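Local coordinates for sensory box/GGDEF family protein (Caulobacter crescentus, PDB 4YME) that probably takes part in cyclic di-GMP turnover through the GGDEF (diguanylate cyclase-type) domain described here, part of a longer membrane protein that also carries an EAL domain, at residues A[24-28]-A[132-138]; A[73-77]-A[87-91]; A[51-55]-A[116-121]; A[41-47]-A[59-63]. All blocks are in the same frame, centred on the assembly; numbering follows the deposited sequence.

Contact 1. Residues A[24-28]-A[132-138]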
loop_
_atom_site.group_PDB
_atom_site.type_symbol
_atom_site.label_atom_id
_atom_site.label_comp_id
_atom_site.label_asym_id
_atom_site.label_seq_id
_atom_site.Cartn_x
_atom_site.Cartn_y
_atom_site.Cartn_z
ATOM N N ILE A 24 -10.467 -11.880 5.484
ATOM C CA ILE A 24 -11.594 -11.542 6.343
ATOM C C ILE A 24 -12.129 -12.822 7.013
ATOM O O ILE A 24 -12.377 -12.841 8.208
ATOM C CB ILE A 24 -12.697 -10.760 5.542
ATOM C CG1 ILE A 24 -12.200 -9.362 5.205
ATOM C CG2 ILE A 24 -14.023 -10.732 6.309
ATOM C CD1 ILE A 24 -13.048 -8.626 4.132
ATOM N N ASP A 25 -12.334 -13.885 6.225
ATOM C CA ASP A 25 -12.835 -15.127 6.805
ATOM C C ASP A 25 -11.848 -15.695 7.847
ATOM O O ASP A 25 -12.262 -16.212 8.884
ATOM C CB ASP A 25 -13.089 -16.177 5.743
ATOM C CG ASP A 25 -14.270 -15.834 4.835
ATOM O OD1 ASP A 25 -15.103 -14.998 5.246
ATOM O OD2 ASP A 25 -14.262 -16.367 3.705
ATOM N N ARG A 26 -10.556 -15.619 7.547
ATOM C CA ARG A 26 -9.540 -16.058 8.477
ATOM C C ARG A 26 -9.608 -15.334 9.835
ATOM O O ARG A 26 -9.656 -15.974 10.897
ATOM C CB ARG A 26 -8.157 -15.968 7.840
ATOM C CG ARG A 26 -7.030 -16.069 8.828
ATOM C CD ARG A 26 -5.676 -15.984 8.181
ATOM N NE ARG A 26 -4.649 -15.716 9.172
ATOM C CZ ARG A 26 -3.354 -15.898 8.949
ATOM N NH1 ARG A 26 -2.923 -16.399 7.784
ATOM N NH2 ARG A 26 -2.498 -15.634 9.903
ATOM N N VAL A 27 -9.689 -14.010 9.792
ATOM C CA VAL A 27 -9.565 -13.250 11.008
ATOM C C VAL A 27 -10.901 -13.276 11.777
ATOM O O VAL A 27 -10.908 -13.182 12.991
ATOM C CB VAL A 27 -9.029 -11.808 10.823
ATOM C CG1 VAL A 27 -7.726 -11.799 10.066
ATOM C CG2 VAL A 27 -10.011 -10.858 10.180
ATOM N N GLU A 28 -12.019 -13.395 11.071
ATOM C CA GLU A 28 -13.314 -13.501 11.748
ATOM C C GLU A 28 -13.279 -14.734 12.665
ATOM O O GLU A 28 -13.788 -14.677 13.808
ATOM C CB GLU A 28 -14.430 -13.525 10.707
ATOM C CG GLU A 28 -15.839 -13.401 11.246
ATOM C CD GLU A 28 -16.056 -12.273 12.219
ATOM O OE1 GLU A 28 -15.634 -11.106 12.028
ATOM O OE2 GLU A 28 -16.756 -12.548 13.193
ATOM N N TYR A 132 -10.703 -3.545 9.844
ATOM C CA TYR A 132 -11.802 -4.481 9.917
ATOM C C TYR A 132 -12.211 -4.681 11.409
ATOM O O TYR A 132 -11.321 -4.789 12.247
ATOM C CB TYR A 132 -11.356 -5.837 9.331
ATOM C CG TYR A 132 -12.399 -6.926 9.450
ATOM C CD1 TYR A 132 -13.421 -7.048 8.501
ATOM C CD2 TYR A 132 -12.371 -7.840 10.486
ATOM C CE1 TYR A 132 -14.388 -8.021 8.618
ATOM C CE2 TYR A 132 -13.362 -8.795 10.617
ATOM C CZ TYR A 132 -14.369 -8.876 9.681
ATOM O OH TYR A 132 -15.330 -9.865 9.789
ATOM N N PRO A 133 -13.515 -4.693 11.725
ATOM C CA PRO A 133 -14.654 -4.525 10.843
ATOM C C PRO A 133 -15.272 -3.115 10.839
ATOM O O PRO A 133 -16.201 -2.873 10.081
ATOM C CB PRO A 133 -15.687 -5.493 11.453
ATOM C CG PRO A 133 -15.405 -5.419 12.856
ATOM C CD PRO A 133 -13.925 -5.281 13.015
ATOM N N ASP A 134 -14.758 -2.208 11.636
ATOM C CA ASP A 134 -15.405 -0.911 11.805
ATOM C C ASP A 134 -15.449 -0.094 10.554
ATOM O O ASP A 134 -16.416 0.630 10.328
ATOM C CB ASP A 134 -14.714 -0.125 12.897
ATOM C CG ASP A 134 -14.886 -0.772 14.289
ATOM O OD1 ASP A 134 -15.783 -1.630 14.485
ATOM O OD2 ASP A 134 -14.073 -0.445 15.184
ATOM N N ASP A 135 -14.412 -0.232 9.705
ATOM C CA ASP A 135 -14.332 0.474 8.449
ATOM C C ASP A 135 -14.798 -0.344 7.241
ATOM O O ASP A 135 -14.573 0.058 6.109
ATOM C CB ASP A 135 -12.914 1.013 8.226
ATOM C CG ASP A 135 -12.476 1.953 9.280
ATOM O OD1 ASP A 135 -13.345 2.798 9.735
ATOM O OD2 ASP A 135 -11.321 1.903 9.744
ATOM N N GLY A 136 -15.421 -1.486 7.477
ATOM C CA GLY A 136 -15.943 -2.330 6.450
ATOM C C GLY A 136 -15.801 -3.794 6.754
ATOM O O GLY A 136 -14.829 -4.239 7.376
ATOM N N ARG A 137 -16.779 -4.555 6.320
ATOM C CA ARG A 137 -16.818 -5.991 6.599
ATOM C C ARG A 137 -16.630 -6.847 5.372
ATOM O O ARG A 137 -16.636 -8.071 5.481
ATOM C CB ARG A 137 -18.144 -6.364 7.286
ATOM C CG ARG A 137 -18.471 -5.534 8.526
ATOM C CD ARG A 137 -19.684 -6.180 9.280
ATOM N NE ARG A 137 -19.204 -7.332 10.044
ATOM C CZ ARG A 137 -18.831 -7.314 11.327
ATOM N NH1 ARG A 137 -18.936 -6.203 12.064
ATOM N NH2 ARG A 137 -18.355 -8.432 11.886
ATOM N N THR A 138 -16.447 -6.217 4.202
ATOM C CA THR A 138 -16.130 -6.864 2.967
ATOM C C THR A 138 -14.865 -6.235 2.374
ATOM O O THR A 138 -14.481 -5.126 2.747
ATOM C CB THR A 138 -17.230 -6.708 1.926
ATOM O OG1 THR A 138 -17.310 -5.327 1.518
ATOM C CG2 THR A 138 -18.529 -7.145 2.516
HETATM O O HOH W 1 -15.816 -8.900 14.023
#

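Contact 2. Residues A[73-77]-A[87-91]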
loop_
_atom_site.group_PDB
_atom_site.type_symbol
_atom_site.label_atom_id
_atom_site.label_comp_id
_atom_site.label_asym_id
_atom_site.label_seq_id
_atom_site.Cartn_x
_atom_site.Cartn_y
_atom_site.Cartn_z
ATOM N N ALA A 73 4.341 -12.671 4.445
ATOM C CA ALA A 73 3.147 -13.505 4.733
ATOM C C ALA A 73 2.981 -13.630 6.250
ATOM O O ALA A 73 3.958 -13.837 6.988
ATOM C CB ALA A 73 3.245 -14.896 4.059
ATOM N N PRO A 74 1.762 -13.453 6.763
ATOM C CA PRO A 74 0.497 -13.492 6.032
ATOM C C PRO A 74 0.003 -12.150 5.450
ATOM O O PRO A 74 -1.054 -12.103 4.814
ATOM C CB PRO A 74 -0.496 -13.949 7.128
ATOM C CG PRO A 74 0.092 -13.387 8.393
ATOM C CD PRO A 74 1.554 -13.526 8.232
ATOM N N SER A 75 0.769 -11.089 5.682
ATOM C CA SER A 75 0.442 -9.785 5.100
ATOM C C SER A 75 0.851 -9.824 3.628
ATOM O O SER A 75 1.631 -10.671 3.187
ATOM C CB SER A 75 1.153 -8.696 5.894
ATOM O OG SER A 75 0.678 -8.697 7.221
ATOM N N PHE A 76 0.341 -8.868 2.853
ATOM C CA PHE A 76 0.622 -8.856 1.419
ATOM C C PHE A 76 0.435 -7.461 0.845
ATOM O O PHE A 76 -0.223 -6.602 1.430
ATOM C CB PHE A 76 -0.237 -9.904 0.669
ATOM C CG PHE A 76 -1.706 -9.903 1.021
ATOM C CD1 PHE A 76 -2.167 -10.623 2.104
ATOM C CD2 PHE A 76 -2.647 -9.251 0.216
ATOM C CE1 PHE A 76 -3.512 -10.660 2.441
ATOM C CE2 PHE A 76 -3.975 -9.342 0.535
ATOM C CZ PHE A 76 -4.403 -10.050 1.647
ATOM N N ALA A 77 1.010 -7.259 -0.330
ATOM C CA ALA A 77 1.052 -5.957 -1.013
ATOM C C ALA A 77 0.668 -6.103 -2.456
ATOM O O ALA A 77 0.964 -7.113 -3.105
ATOM C CB ALA A 77 2.372 -5.337 -0.882
ATOM N N VAL A 87 -1.407 -2.269 1.072
ATOM C CA VAL A 87 -0.851 -3.290 1.950
ATOM C C VAL A 87 -1.952 -3.787 2.838
ATOM O O VAL A 87 -2.716 -3.006 3.425
ATOM C CB VAL A 87 0.311 -2.743 2.809
ATOM C CG1 VAL A 87 0.685 -3.735 3.869
ATOM C CG2 VAL A 87 1.493 -2.342 1.920
ATOM N N VAL A 88 -2.090 -5.105 2.908
ATOM C CA VAL A 88 -2.998 -5.749 3.838
ATOM C C VAL A 88 -2.209 -6.376 4.953
ATOM O O VAL A 88 -1.353 -7.220 4.716
ATOM C CB VAL A 88 -3.907 -6.780 3.125
ATOM C CG1 VAL A 88 -4.785 -7.495 4.146
ATOM C CG2 VAL A 88 -4.707 -6.161 2.006
ATOM N N GLN A 89 -2.501 -5.926 6.180
ATOM C CA GLN A 89 -1.799 -6.388 7.375
ATOM C C GLN A 89 -2.702 -7.341 8.153
ATOM O O GLN A 89 -3.803 -6.996 8.529
ATOM C CB GLN A 89 -1.502 -5.191 8.275
ATOM C CG GLN A 89 -0.748 -5.628 9.508
ATOM C CD GLN A 89 -0.741 -4.524 10.576
ATOM O OE1 GLN A 89 -1.786 -3.899 10.869
ATOM N NE2 GLN A 89 0.400 -4.306 11.140
ATOM N N ILE A 90 -2.186 -8.554 8.379
ATOM C CA ILE A 90 -2.770 -9.495 9.327
ATOM C C ILE A 90 -1.805 -9.612 10.494
ATOM O O ILE A 90 -0.646 -9.953 10.323
ATOM C CB ILE A 90 -2.992 -10.868 8.701
ATOM C CG1 ILE A 90 -4.030 -10.826 7.596
ATOM C CG2 ILE A 90 -3.482 -11.850 9.767
ATOM C CD1 ILE A 90 -4.165 -12.083 6.723
ATOM N N ALA A 91 -2.318 -9.363 11.690
ATOM C CA ALA A 91 -1.440 -9.275 12.868
ATOM C C ALA A 91 -2.219 -9.579 14.133
ATOM O O ALA A 91 -3.325 -10.054 14.062
ATOM C CB ALA A 91 -0.822 -7.898 12.941
#

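Contact 3. Residues A[51-55]-A[116-121]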
loop_
_atom_site.group_PDB
_atom_site.type_symbol
_atom_site.label_atom_id
_atom_site.label_comp_id
_atom_site.label_asym_id
_atom_site.label_seq_id
_atom_site.Cartn_x
_atom_site.Cartn_y
_atom_site.Cartn_z
ATOM N N HIS A 51 11.195 14.054 -15.997
ATOM C CA HIS A 51 12.160 13.066 -16.508
ATOM C C HIS A 51 11.599 11.931 -17.373
ATOM O O HIS A 51 12.343 10.989 -17.630
ATOM C CB HIS A 51 12.874 12.384 -15.333
ATOM C CG HIS A 51 13.481 13.320 -14.348
ATOM N ND1 HIS A 51 14.799 13.707 -14.419
ATOM C CD2 HIS A 51 12.961 13.947 -13.267
ATOM C CE1 HIS A 51 15.066 14.531 -13.420
ATOM N NE2 HIS A 51 13.968 14.696 -12.708
ATOM N N GLY A 52 10.330 12.001 -17.804
ATOM C CA GLY A 52 9.694 11.013 -18.682
ATOM C C GLY A 52 9.107 9.794 -17.931
ATOM O O GLY A 52 9.439 9.587 -16.757
ATOM N N HIS A 53 8.315 8.987 -18.640
ATOM C CA HIS A 53 7.564 7.842 -18.077
ATOM C C HIS A 53 8.444 6.786 -17.384
ATOM O O HIS A 53 8.017 6.181 -16.372
ATOM C CB HIS A 53 6.636 7.172 -19.147
ATOM C CG HIS A 53 7.359 6.283 -20.124
ATOM N ND1 HIS A 53 8.069 6.777 -21.202
ATOM C CD2 HIS A 53 7.537 4.941 -20.143
ATOM C CE1 HIS A 53 8.643 5.775 -21.846
ATOM N NE2 HIS A 53 8.324 4.648 -21.228
ATOM N N LEU A 54 9.655 6.585 -17.877
ATOM C CA LEU A 54 10.595 5.627 -17.307
ATOM C C LEU A 54 11.033 6.049 -15.891
ATOM O O LEU A 54 11.380 5.187 -15.064
ATOM C CB LEU A 54 11.817 5.392 -18.204
ATOM C CG LEU A 54 11.401 4.787 -19.547
ATOM C CD1 LEU A 54 12.573 4.859 -20.548
ATOM C CD2 LEU A 54 10.864 3.383 -19.403
ATOM N N ALA A 55 10.978 7.344 -15.587
ATOM C CA ALA A 55 11.304 7.809 -14.225
ATOM C C ALA A 55 10.201 7.399 -13.248
ATOM O O ALA A 55 10.498 6.902 -12.145
ATOM C CB ALA A 55 11.459 9.308 -14.182
ATOM N N PHE A 116 18.068 7.370 -10.387
ATOM C CA PHE A 116 17.595 7.179 -11.747
ATOM C C PHE A 116 18.450 7.969 -12.720
ATOM O O PHE A 116 18.492 9.183 -12.624
ATOM C CB PHE A 116 16.171 7.662 -11.869
ATOM C CG PHE A 116 15.591 7.498 -13.236
ATOM C CD1 PHE A 116 15.276 6.242 -13.718
ATOM C CD2 PHE A 116 15.395 8.587 -14.046
ATOM C CE1 PHE A 116 14.754 6.092 -14.990
ATOM C CE2 PHE A 116 14.883 8.454 -15.288
ATOM C CZ PHE A 116 14.574 7.191 -15.779
ATOM N N ASP A 117 19.081 7.270 -13.680
ATOM C CA ASP A 117 19.737 7.940 -14.848
ATOM C C ASP A 117 20.757 8.991 -14.352
ATOM O O ASP A 117 20.780 10.147 -14.817
ATOM C CB ASP A 117 18.645 8.560 -15.762
ATOM C CG ASP A 117 19.180 9.097 -17.117
ATOM O OD1 ASP A 117 20.162 8.546 -17.665
ATOM O OD2 ASP A 117 18.599 10.092 -17.627
ATOM N N GLY A 118 21.527 8.593 -13.337
ATOM C CA GLY A 118 22.481 9.487 -12.675
ATOM C C GLY A 118 21.931 10.667 -11.881
ATOM O O GLY A 118 22.691 11.552 -11.508
ATOM N N GLN A 119 20.614 10.701 -11.640
ATOM C CA GLN A 119 19.988 11.688 -10.770
ATOM C C GLN A 119 19.284 10.930 -9.629
ATOM O O GLN A 119 19.342 9.697 -9.530
ATOM C CB GLN A 119 18.966 12.523 -11.540
ATOM C CG GLN A 119 19.497 13.159 -12.841
ATOM C CD GLN A 119 18.478 13.140 -13.979
ATOM O OE1 GLN A 119 17.589 12.262 -14.041
ATOM N NE2 GLN A 119 18.607 14.104 -14.897
ATOM N N GLU A 120 18.695 11.696 -8.726
ATOM C CA GLU A 120 17.821 11.135 -7.693
ATOM C C GLU A 120 16.443 11.702 -7.853
ATOM O O GLU A 120 16.254 12.877 -8.081
ATOM C CB GLU A 120 18.354 11.417 -6.306
ATOM C CG GLU A 120 19.544 10.536 -5.979
ATOM C CD GLU A 120 19.929 10.599 -4.538
ATOM O OE1 GLU A 120 19.780 11.670 -3.905
ATOM O OE2 GLU A 120 20.395 9.565 -4.024
ATOM N N LEU A 121 15.457 10.821 -7.742
ATOM C CA LEU A 121 14.065 11.158 -7.854
ATOM C C LEU A 121 13.436 11.188 -6.458
ATOM O O LEU A 121 13.704 10.302 -5.602
ATOM C CB LEU A 121 13.353 10.138 -8.690
ATOM C CG LEU A 121 13.839 9.951 -10.124
ATOM C CD1 LEU A 121 12.987 8.835 -10.701
ATOM C CD2 LEU A 121 13.668 11.191 -10.881
#

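Contact 4. Residues A[41-47]-A[59-63]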
loop_
_atom_site.group_PDB
_atom_site.type_symbol
_atom_site.label_atom_id
_atom_site.label_comp_id
_atom_site.label_asym_id
_atom_site.label_seq_id
_atom_site.Cartn_x
_atom_site.Cartn_y
_atom_site.Cartn_z
ATOM N N LEU A 41 2.215 7.938 -3.961
ATOM C CA LEU A 41 3.505 8.611 -3.966
ATOM C C LEU A 41 3.310 10.117 -4.189
ATOM O O LEU A 41 2.590 10.546 -5.086
ATOM C CB LEU A 41 4.435 8.010 -5.044
ATOM C CG LEU A 41 4.748 6.529 -4.827
ATOM C CD1 LEU A 41 5.683 6.054 -5.934
ATOM C CD2 LEU A 41 5.372 6.244 -3.406
ATOM N N ASP A 42 4.048 10.895 -3.417
ATOM C CA ASP A 42 3.873 12.363 -3.417
ATOM C C ASP A 42 4.347 13.005 -4.702
ATOM O O ASP A 42 3.798 14.051 -5.120
ATOM C CB ASP A 42 4.580 12.965 -2.217
ATOM C CG ASP A 42 3.856 12.677 -0.888
ATOM O OD1 ASP A 42 2.770 12.083 -0.851
ATOM O OD2 ASP A 42 4.462 13.036 0.113
ATOM N N HIS A 43 5.352 12.426 -5.351
ATOM C CA HIS A 43 6.010 13.108 -6.489
ATOM C C HIS A 43 6.157 12.247 -7.730
ATOM O O HIS A 43 7.053 12.435 -8.560
ATOM C CB HIS A 43 7.350 13.685 -6.074
ATOM C CG HIS A 43 7.300 14.482 -4.816
ATOM N ND1 HIS A 43 6.750 15.740 -4.753
ATOM C CD2 HIS A 43 7.764 14.201 -3.587
ATOM C CE1 HIS A 43 6.853 16.185 -3.515
ATOM N NE2 HIS A 43 7.474 15.280 -2.787
ATOM N N PHE A 44 5.219 11.346 -7.926
ATOM C CA PHE A 44 5.149 10.525 -9.128
ATOM C C PHE A 44 4.878 11.321 -10.391
ATOM O O PHE A 44 5.592 11.187 -11.367
ATOM C CB PHE A 44 4.054 9.468 -8.902
ATOM C CG PHE A 44 3.815 8.573 -10.033
ATOM C CD1 PHE A 44 4.726 7.574 -10.390
ATOM C CD2 PHE A 44 2.648 8.661 -10.733
ATOM C CE1 PHE A 44 4.470 6.692 -11.425
ATOM C CE2 PHE A 44 2.384 7.801 -11.764
ATOM C CZ PHE A 44 3.315 6.810 -12.125
ATOM N N LYS A 45 3.915 12.242 -10.305
ATOM C CA LYS A 45 3.580 13.074 -11.484
ATOM C C LYS A 45 4.772 13.927 -11.889
ATOM O O LYS A 45 5.120 13.976 -13.048
ATOM C CB LYS A 45 2.374 13.959 -11.259
ATOM C CG LYS A 45 2.039 14.835 -12.477
ATOM C CD LYS A 45 0.725 15.631 -12.297
ATOM C CE LYS A 45 0.860 17.041 -12.964
ATOM N NZ LYS A 45 1.148 16.994 -14.418
ATOM N N GLU A 46 5.415 14.538 -10.911
ATOM C CA GLU A 46 6.546 15.390 -11.214
ATOM C C GLU A 46 7.709 14.572 -11.805
ATOM O O GLU A 46 8.394 15.035 -12.711
ATOM C CB GLU A 46 6.925 16.168 -9.965
ATOM C CG GLU A 46 8.010 17.163 -10.169
ATOM C CD GLU A 46 9.340 16.568 -9.894
ATOM O OE1 GLU A 46 9.379 15.539 -9.175
ATOM O OE2 GLU A 46 10.349 17.117 -10.367
ATOM N N ALA A 47 7.933 13.331 -11.360
ATOM C CA ALA A 47 8.987 12.482 -11.981
ATOM C C ALA A 47 8.692 12.225 -13.451
ATOM O O ALA A 47 9.543 12.354 -14.338
ATOM C CB ALA A 47 9.136 11.121 -11.224
ATOM N N LEU A 59 10.223 4.721 -9.933
ATOM C CA LEU A 59 9.628 4.962 -8.610
ATOM C C LEU A 59 8.791 3.779 -8.205
ATOM O O LEU A 59 8.821 3.360 -7.038
ATOM C CB LEU A 59 8.761 6.235 -8.509
ATOM C CG LEU A 59 9.454 7.586 -8.674
ATOM C CD1 LEU A 59 8.417 8.689 -8.574
ATOM C CD2 LEU A 59 10.535 7.805 -7.704
ATOM N N LEU A 60 7.993 3.304 -9.167
ATOM C CA LEU A 60 7.084 2.167 -8.867
ATOM C C LEU A 60 7.846 0.912 -8.506
ATOM O O LEU A 60 7.507 0.198 -7.564
ATOM C CB LEU A 60 6.068 1.950 -9.979
ATOM C CG LEU A 60 5.217 3.179 -10.353
ATOM C CD1 LEU A 60 4.302 2.871 -11.504
ATOM C CD2 LEU A 60 4.428 3.657 -9.152
ATOM N N VAL A 61 8.891 0.618 -9.266
ATOM C CA VAL A 61 9.718 -0.574 -9.069
ATOM C C VAL A 61 10.429 -0.520 -7.738
ATOM O O VAL A 61 10.462 -1.496 -6.992
ATOM C CB VAL A 61 10.719 -0.706 -10.246
ATOM C CG1 VAL A 61 11.797 -1.686 -9.930
ATOM C CG2 VAL A 61 9.902 -1.159 -11.487
ATOM N N GLU A 62 10.934 0.653 -7.383
ATOM C CA GLU A 62 11.644 0.753 -6.108
ATOM C C GLU A 62 10.640 0.701 -4.938
ATOM O O GLU A 62 10.937 0.103 -3.921
ATOM C CB GLU A 62 12.447 2.031 -6.067
ATOM C CG GLU A 62 13.170 2.272 -4.761
ATOM C CD GLU A 62 14.190 1.291 -4.377
ATOM O OE1 GLU A 62 14.597 0.404 -5.166
ATOM O OE2 GLU A 62 14.603 1.255 -3.195
ATOM N N THR A 63 9.470 1.312 -5.084
ATOM C CA THR A 63 8.432 1.233 -4.031
ATOM C C THR A 63 8.121 -0.219 -3.778
ATOM O O THR A 63 8.033 -0.644 -2.647
ATOM C CB THR A 63 7.172 1.993 -4.457
ATOM O OG1 THR A 63 7.513 3.405 -4.566
ATOM C CG2 THR A 63 6.040 1.860 -3.449
#

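Contact 1. Residues A[24-28]-A[132-138]
The ring of Tyr-132 is met at its edge, in plane, by Glu-28 OE1 and Arg-137 O, while Pro-133 CB lies 3.8 Å above one face, over the centre. The same carbon also lies 3.4 Å above the plane of the Arg-137 guanidinium, so one proline carbon touches both flat groups. Ile-24 CG2 reaches Tyr-132 CE1 obliquely at 3.6 Å, and Val-27 runs alongside the ring in the opposite sense, its CG2 nearest Tyr-132 CD2. The polar centre is Tyr-132 OH donating to Glu-28 OE1 at 2.6 Å, on the anti side and 28° out of the carboxylate plane; a bend at chi2 (49°) turns the carboxylate back toward the hydroxyl. A water also donates to Glu-28 OE1, and Arg-137 NH2 forms a long salt bridge with it at 3.8 Å. Helix 13-30 is thereby packed on the loop that leads from the edge strand 125-131 of the ferredoxin-like sheet into helix 139-156, where Thr-138 OG1 caps Ala-141 N. With a phenylalanine in place of Tyr-132, Glu-28 OE1 would probably lose its direct hydrogen bond and keep the water and the distant arginine. At the far end of the loop, Ile-24 CD1 presses on Thr-138 C at 3.5 Å.

Contact 2. Residues A[73-77]-A[87-91]
Phe-76 and Val-88 form the tight part of this contact, lying side by side and pointing the same way off the sheet. Val-88 CB stands over the ring face, 3.8 Å from the Phe-76 centroid and 19° off the ring normal, a CH-pi geometry; its two methyls reach forward too, Val-88 CG2 coming to 3.6 Å from Phe-76 CE2. The ring takes this place because Phe-76 CG lies between the backbone N and the carbonyl carbon (chi1 47°), which folds it over its cross-strand partner. Two backbone bonds join the same pair, Phe-76 N to Val-88 O at 3.0 Å and Val-88 N to Phe-76 O at 2.8 Å, as expected of an antiparallel hydrogen-bonded pair. Next to it, Ala-77 and Val-87 form a non-hydrogen-bonded pair on the other face. Were an alanine to replace Phe-76, Val-88 would probably lose the ring laid against its isopropyl group and Arg-19 its cation-pi partner. The other end is looser and partly open to solvent. There residues 73-75 have not yet entered their strand, while Ile-90 is still in its own: Ser-75 OG, not a backbone carbonyl, accepts from Ile-90 N at 3.1 Å, and Pro-74 CG rests on Ile-90 CB at 4.0 Å, with a cis peptide before the proline. Together these segments are the open end of the antiparallel beta hairpin 76-81/84-91, whose turn carries the GGDEF sequence that names the domain family.

Contact 3. Residues A[51-55]-A[116-121]
Phe-116 packs against the start of helix 53-70, and its side chain can be traced outward from CB. With CG anti to the backbone N (chi1 -180°), the CB-CG bond carries the ring across to the helix. CD2 meets the methyl of Ala-55, and Phe-116 CE2 comes closer still, 3.7 Å from Ala-55 CB. At the tip, Phe-116 CZ lies 3.6 Å from Ala-55 N, and on the other rim Phe-116 CE1 approaches Leu-54 O at 3.5 Å. One face of the ring is thus laid on the helix backbone: Ala-55 CA is 3.8 Å from the Phe-116 centroid, 17° off the normal, while Asp-117 CB covers the opposite face. Leu-121 makes the second connection with its two branches. Leu-121 CD1 touches Ala-55 CB at 3.8 Å, and Leu-121 CD2 stands over a face of the His-51 imidazole, 4.0 Å from its centroid. Gln-119 flanks the same imidazole, its amide plane turned 72° from the ring. Phe-116 and Gln-119 also close the turn between the strands, each backbone N bonding to the other's O at 2.8 Å. This pattern is that of a two-residue beta hairpin, 114-116/119-121, with a type I' turn, set against the junction of helix 44-51 with helix 53-70.

Contact 4. Residues A[41-47]-A[59-63]
Phe-44 holds CG anti to its own backbone N (chi1 178°), which swings the ring from the first turn of helix 44-51 across to Leu-60. On the facing helix, Leu-59 has CG anti to its carbonyl carbon and an extended second torsion, a shape that carries CD1 forward against Phe-44 and Ala-47. Leu-59 CD1 lies 3.7 Å from Ala-47 CB and 3.8 Å from Phe-44 CA, and it also approaches the Phe-44 ring at the edge, near its plane. The phenyl group and Leu-60 cross at about a right angle, Phe-44 CE1 meeting Leu-60 CG at 3.7 Å. Leu-41, at the end of its strand, runs antiparallel to the side chains of Leu-59 and Thr-63, with Leu-41 CD1 reaching Leu-59 CB at 4.0 Å and Thr-63 OG1 at 3.5 Å. That hydroxyl is buried among methyls yet satisfied, because Thr-63 OG1 donates to Leu-59 O at 2.8 Å. The donor is tilted 35° from the carbonyl plane, and Thr-63 N reaches the same oxygen from the opposite face, so one carbonyl serves both. The contact across the segments is mainly apolar side-chain packing, and the Thr-63 hydroxyl bond stays within helix 53-70. Around them, Leu-60 and Thr-63 continue onto Phe-85 of strand 84-91 and Leu-59 onto Val-114 of strand 114-116, while Leu-41 N bonds to Asp-83 OD2 in the GGDEF turn; helix 53-70 thus packs over the exit of strand 33-41 into helix 44-51.

The contacts fall into two pairs on opposite sides of the domain's centre. Contacts 1 and 2 have centres 14 Å apart and meet where Arg-26 NH1 packs on Pro-74 CB at 3.5 Å. Contacts 3 and 4 lie closer, centres 10 Å apart, sharing helix 53-70 and touching through Ala-55 CB and Ala-47 O at 3.6 Å. Contacts 1 and 3 are the extremes, about 40 Å between centres. Between the pairs, contacts 2 and 4 approach to about 8 Å between nearest atoms. The GGDEF turn at the far end of the contact 2 hairpin brings Asp-83 beside contact 4, the region that in active diguanylate cyclases borders the nucleotide site.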